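Local coordinates for protein diguanylate cyclase (Xanthomonas campestris pv. campestris, PDB 5H5O) that binds cyclic GMP through its cyclic nucleotide-binding domain, the part present here, and as a whole protein probably makes cyclic di-GMP from two GTP, at residues A[30-40]-A[75-83]. Residues are numbered along the deposited sequence; the frame is centred on the assembly and turned at random.
Sequences FERGAVGTQMF and DHARSAGAS. With PCG (cyclic guanosine monophosphate), chain C.
Arg-78 threads between Phe-30 and Gly-36 and is in contact along its whole length. Its CB rests 3.6 Å from the carbonyl O of Glu-31, and CG packs against the O of Ala-34. A bend at chi2 (-65°) then carries the chain across one face of the Phe-30 ring, which takes CD. NE sits over the centre of that same face and gives its hydrogen to a water bound by the O of Val-35. Beyond it the guanidinium lies flat on the phenyl ring, planes 17° apart, in a cation-pi stack with CZ 4.2 Å from the ring centroid. Gly-36, lacking a CB, lets its CA come right up to the guanidinium's other face. At the tip Arg-78 NH2 donates to a lone pair of Gln-38 O (2.8 Å), almost within the guanidinium plane. Arg-78 NH1 grips phosphate oxygen O1A of cyclic GMP at 2.6 Å. Residues 76-79 belong to the phosphate-binding cassette of the cyclic nucleotide-binding beta-roll, whose arginine pairs with the cyclic phosphate; here His-76 NE2 and the N and OG of Ser-79 hold the second oxygen, O2A. The opposite face of the Phe-30 ring rests on Ala-82, its small CB 3.5 Å from Phe-30 CZ, where two strands pair antiparallel through Ala-82 N and Phe-30 O. Next to that pair, the type II turn 31-34 puts Gly-33, with a positive phi suited to glycine, where its N bonds to Arg-78 O. The N of Arg-78 returns a nearly straight bond (172°) to Ala-34 O, fixing the arginine's backbone from both sides of its CA.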
loop_
_atom_site.group_PDB
_atom_site.type_symbol
_atom_site.label_atom_id
_atom_site.label_comp_id
_atom_site.label_asym_id
_atom_site.label_seq_id
_atom_site.Cartn_x
_atom_site.Cartn_y
_atom_site.Cartn_z
ATOM N N PHE A 30 -17.134 -12.860 6.159
ATOM C CA PHE A 30 -16.826 -12.161 7.396
ATOM C C PHE A 30 -17.658 -10.889 7.578
ATOM O O PHE A 30 -18.230 -10.354 6.617
ATOM C CB PHE A 30 -15.325 -11.851 7.528
ATOM C CG PHE A 30 -14.743 -11.088 6.370
ATOM C CD1 PHE A 30 -14.981 -9.734 6.216
ATOM C CD2 PHE A 30 -13.925 -11.721 5.463
ATOM C CE1 PHE A 30 -14.436 -9.037 5.163
ATOM C CE2 PHE A 30 -13.368 -11.034 4.424
ATOM C CZ PHE A 30 -13.620 -9.684 4.268
ATOM N N GLU A 31 -17.720 -10.421 8.824
ATOM C CA GLU A 31 -18.485 -9.233 9.173
ATOM C C GLU A 31 -17.602 -8.013 9.259
ATOM O O GLU A 31 -16.423 -8.103 9.637
ATOM C CB GLU A 31 -19.181 -9.428 10.519
ATOM C CG GLU A 31 -20.080 -10.646 10.563
ATOM C CD GLU A 31 -21.102 -10.643 9.443
ATOM O OE1 GLU A 31 -21.615 -9.555 9.099
ATOM O OE2 GLU A 31 -21.385 -11.730 8.899
ATOM N N ARG A 32 -18.183 -6.865 8.916
ATOM C CA ARG A 32 -17.483 -5.597 9.017
ATOM C C ARG A 32 -17.101 -5.337 10.469
ATOM O O ARG A 32 -17.915 -5.514 11.373
ATOM C CB ARG A 32 -18.366 -4.453 8.507
ATOM C CG ARG A 32 -17.677 -3.088 8.502
ATOM C CD ARG A 32 -18.514 -2.027 7.788
ATOM N NE ARG A 32 -19.631 -1.574 8.612
ATOM C CZ ARG A 32 -20.888 -1.982 8.466
ATOM N NH1 ARG A 32 -21.829 -1.511 9.275
ATOM N NH2 ARG A 32 -21.206 -2.853 7.508
ATOM N N GLY A 33 -15.854 -4.934 10.690
ATOM C CA GLY A 33 -15.385 -4.622 12.026
ATOM C C GLY A 33 -14.663 -5.771 12.704
ATOM O O GLY A 33 -14.090 -5.599 13.777
ATOM N N ALA A 34 -14.682 -6.944 12.084
ATOM C CA ALA A 34 -14.087 -8.119 12.702
ATOM C C ALA A 34 -12.573 -8.149 12.508
ATOM O O ALA A 34 -12.027 -7.448 11.664
ATOM C CB ALA A 34 -14.728 -9.405 12.173
ATOM N N VAL A 35 -11.910 -8.952 13.334
ATOM C CA VAL A 35 -10.509 -9.269 13.165
ATOM C C VAL A 35 -10.427 -10.133 11.917
ATOM O O VAL A 35 -11.369 -10.850 11.593
ATOM C CB VAL A 35 -9.987 -10.051 14.400
ATOM C CG1 VAL A 35 -10.871 -11.252 14.678
ATOM C CG2 VAL A 35 -8.548 -10.496 14.210
ATOM N N GLY A 36 -9.323 -10.064 11.189
ATOM C CA GLY A 36 -9.180 -10.925 10.026
ATOM C C GLY A 36 -7.787 -10.812 9.456
ATOM O O GLY A 36 -7.346 -9.717 9.134
ATOM N N THR A 37 -7.094 -11.937 9.327
ATOM C CA THR A 37 -5.702 -11.906 8.915
ATOM C C THR A 37 -5.470 -12.626 7.586
ATOM O O THR A 37 -4.333 -12.853 7.192
ATOM C CB THR A 37 -4.808 -12.534 9.985
ATOM O OG1 THR A 37 -5.251 -13.875 10.221
ATOM C CG2 THR A 37 -4.905 -11.733 11.284
ATOM N N GLN A 38 -6.537 -12.984 6.888
ATOM C CA GLN A 38 -6.350 -13.601 5.581
ATOM C C GLN A 38 -6.976 -12.736 4.514
ATOM O O GLN A 38 -7.904 -11.981 4.795
ATOM C CB GLN A 38 -6.959 -15.002 5.533
ATOM C CG GLN A 38 -8.402 -15.006 5.861
ATOM C CD GLN A 38 -8.667 -15.466 7.262
ATOM O OE1 GLN A 38 -8.718 -14.660 8.194
ATOM N NE2 GLN A 38 -8.851 -16.774 7.427
HETATM N N MSE A 39 -6.448 -12.828 3.294
HETATM C CA MSE A 39 -7.067 -12.174 2.155
HETATM C C MSE A 39 -7.685 -13.237 1.272
HETATM O O MSE A 39 -7.448 -14.437 1.461
HETATM C CB MSE A 39 -6.053 -11.391 1.333
HETATM C CG MSE A 39 -4.986 -12.255 0.695
HETATM SE SE MSE A 39 -3.972 -11.215 -0.587
HETATM C CE MSE A 39 -5.259 -11.120 -2.044
ATOM N N PHE A 40 -8.449 -12.788 0.287
ATOM C CA PHE A 40 -9.178 -13.700 -0.587
ATOM C C PHE A 40 -9.125 -13.299 -2.051
ATOM O O PHE A 40 -9.138 -12.119 -2.380
ATOM C CB PHE A 40 -10.637 -13.767 -0.151
ATOM C CG PHE A 40 -10.819 -14.293 1.232
ATOM C CD1 PHE A 40 -10.884 -15.661 1.459
ATOM C CD2 PHE A 40 -10.910 -13.425 2.314
ATOM C CE1 PHE A 40 -11.046 -16.155 2.747
ATOM C CE2 PHE A 40 -11.070 -13.911 3.596
ATOM C CZ PHE A 40 -11.134 -15.278 3.815
ATOM N N ASP A 75 -4.036 -6.278 13.647
ATOM C CA ASP A 75 -5.179 -5.736 14.385
ATOM C C ASP A 75 -6.066 -4.810 13.556
ATOM O O ASP A 75 -6.793 -3.986 14.108
ATOM C CB ASP A 75 -4.723 -5.035 15.665
ATOM C CG ASP A 75 -3.728 -5.861 16.448
ATOM O OD1 ASP A 75 -4.147 -6.805 17.153
ATOM O OD2 ASP A 75 -2.519 -5.566 16.350
ATOM N N HIS A 76 -6.000 -4.952 12.236
ATOM C CA HIS A 76 -6.920 -4.271 11.334
ATOM C C HIS A 76 -8.317 -4.791 11.594
ATOM O O HIS A 76 -8.509 -5.982 11.841
ATOM C CB HIS A 76 -6.546 -4.575 9.886
ATOM C CG HIS A 76 -7.493 -4.003 8.874
ATOM N ND1 HIS A 76 -7.631 -2.649 8.669
ATOM C CD2 HIS A 76 -8.329 -4.609 7.990
ATOM C CE1 HIS A 76 -8.517 -2.442 7.708
ATOM N NE2 HIS A 76 -8.954 -3.613 7.281
ATOM N N ALA A 77 -9.297 -3.902 11.533
ATOM C CA ALA A 77 -10.689 -4.324 11.596
ATOM C C ALA A 77 -11.262 -4.248 10.188
ATOM O O ALA A 77 -11.098 -3.238 9.506
ATOM C CB ALA A 77 -11.477 -3.435 12.530
ATOM N N ARG A 78 -11.916 -5.326 9.762
ATOM C CA ARG A 78 -12.480 -5.426 8.415
ATOM C C ARG A 78 -13.294 -4.177 8.063
ATOM O O ARG A 78 -14.248 -3.819 8.771
ATOM C CB ARG A 78 -13.361 -6.677 8.286
ATOM C CG ARG A 78 -12.644 -8.025 8.459
ATOM C CD ARG A 78 -11.626 -8.296 7.366
ATOM N NE ARG A 78 -11.248 -9.709 7.310
ATOM C CZ ARG A 78 -10.226 -10.170 6.590
ATOM N NH1 ARG A 78 -9.482 -9.323 5.877
ATOM N NH2 ARG A 78 -9.931 -11.468 6.593
ATOM N N SER A 79 -12.899 -3.517 6.978
ATOM C CA SER A 79 -13.557 -2.298 6.515
ATOM C C SER A 79 -14.952 -2.569 5.939
ATOM O O SER A 79 -15.774 -1.671 5.822
ATOM C CB SER A 79 -12.714 -1.627 5.442
ATOM O OG SER A 79 -11.374 -1.539 5.850
ATOM N N ALA A 80 -15.216 -3.807 5.568
ATOM C CA ALA A 80 -16.529 -4.129 5.038
ATOM C C ALA A 80 -16.925 -5.520 5.458
ATOM O O ALA A 80 -16.077 -6.318 5.854
ATOM C CB ALA A 80 -16.546 -3.993 3.513
ATOM N N GLY A 81 -18.222 -5.797 5.402
ATOM C CA GLY A 81 -18.698 -7.158 5.498
ATOM C C GLY A 81 -18.590 -7.807 4.125
ATOM O O GLY A 81 -18.797 -7.147 3.094
ATOM N N ALA A 82 -18.239 -9.089 4.107
ATOM C CA ALA A 82 -18.127 -9.837 2.854
ATOM C C ALA A 82 -19.099 -11.002 2.858
ATOM O O ALA A 82 -19.207 -11.715 3.860
ATOM C CB ALA A 82 -16.679 -10.327 2.642
ATOM N N SER A 83 -19.804 -11.194 1.741
ATOM C CA SER A 83 -20.817 -12.235 1.646
ATOM C C SER A 83 -21.024 -12.691 0.201
ATOM O O SER A 83 -20.788 -11.949 -0.756
ATOM C CB SER A 83 -22.142 -11.774 2.275
ATOM O OG SER A 83 -22.852 -10.895 1.411
HETATM P PA PCG C . -10.425 -5.673 4.519
HETATM O O1A PCG C . -9.713 -6.923 4.910
HETATM O O2A PCG C . -10.540 -4.343 5.195
HETATM O "O5'" PCG C . -11.576 -6.244 4.281
HETATM C "C5'" PCG C . -12.537 -5.440 3.592
HETATM C "C4'" PCG C . -11.884 -5.185 2.259
HETATM O "O4'" PCG C . -12.499 -4.386 1.281
HETATM C "C3'" PCG C . -10.517 -4.596 2.418
HETATM O "O3'" PCG C . -9.719 -5.465 3.265
HETATM C "C2'" PCG C . -10.140 -4.428 0.971
HETATM O "O2'" PCG C . -9.447 -5.519 0.360
HETATM C "C1'" PCG C . -11.500 -4.257 0.276
HETATM N N9 PCG C . -12.020 -2.979 -0.316
HETATM C C8 PCG C . -12.586 -2.877 -1.524
HETATM N N7 PCG C . -12.951 -1.611 -1.795
HETATM C C5 PCG C . -12.625 -0.865 -0.755
HETATM C C6 PCG C . -12.730 0.572 -0.393
HETATM O O6 PCG C . -13.240 1.364 -1.193
HETATM N N1 PCG C . -12.258 0.984 0.817
HETATM C C2 PCG C . -11.698 0.125 1.701
HETATM N N2 PCG C . -11.250 0.594 2.884
HETATM N N3 PCG C . -11.567 -1.228 1.432
HETATM C C4 PCG C . -12.004 -1.756 0.242
HETATM O O HOH W 1 -12.405 -11.541 8.844
HETATM O O HOH W 2 -9.161 -7.467 9.287
HETATM O O HOH W 3 -7.347 -8.205 12.379
HETATM O O HOH W 4 -11.670 -13.729 7.597
#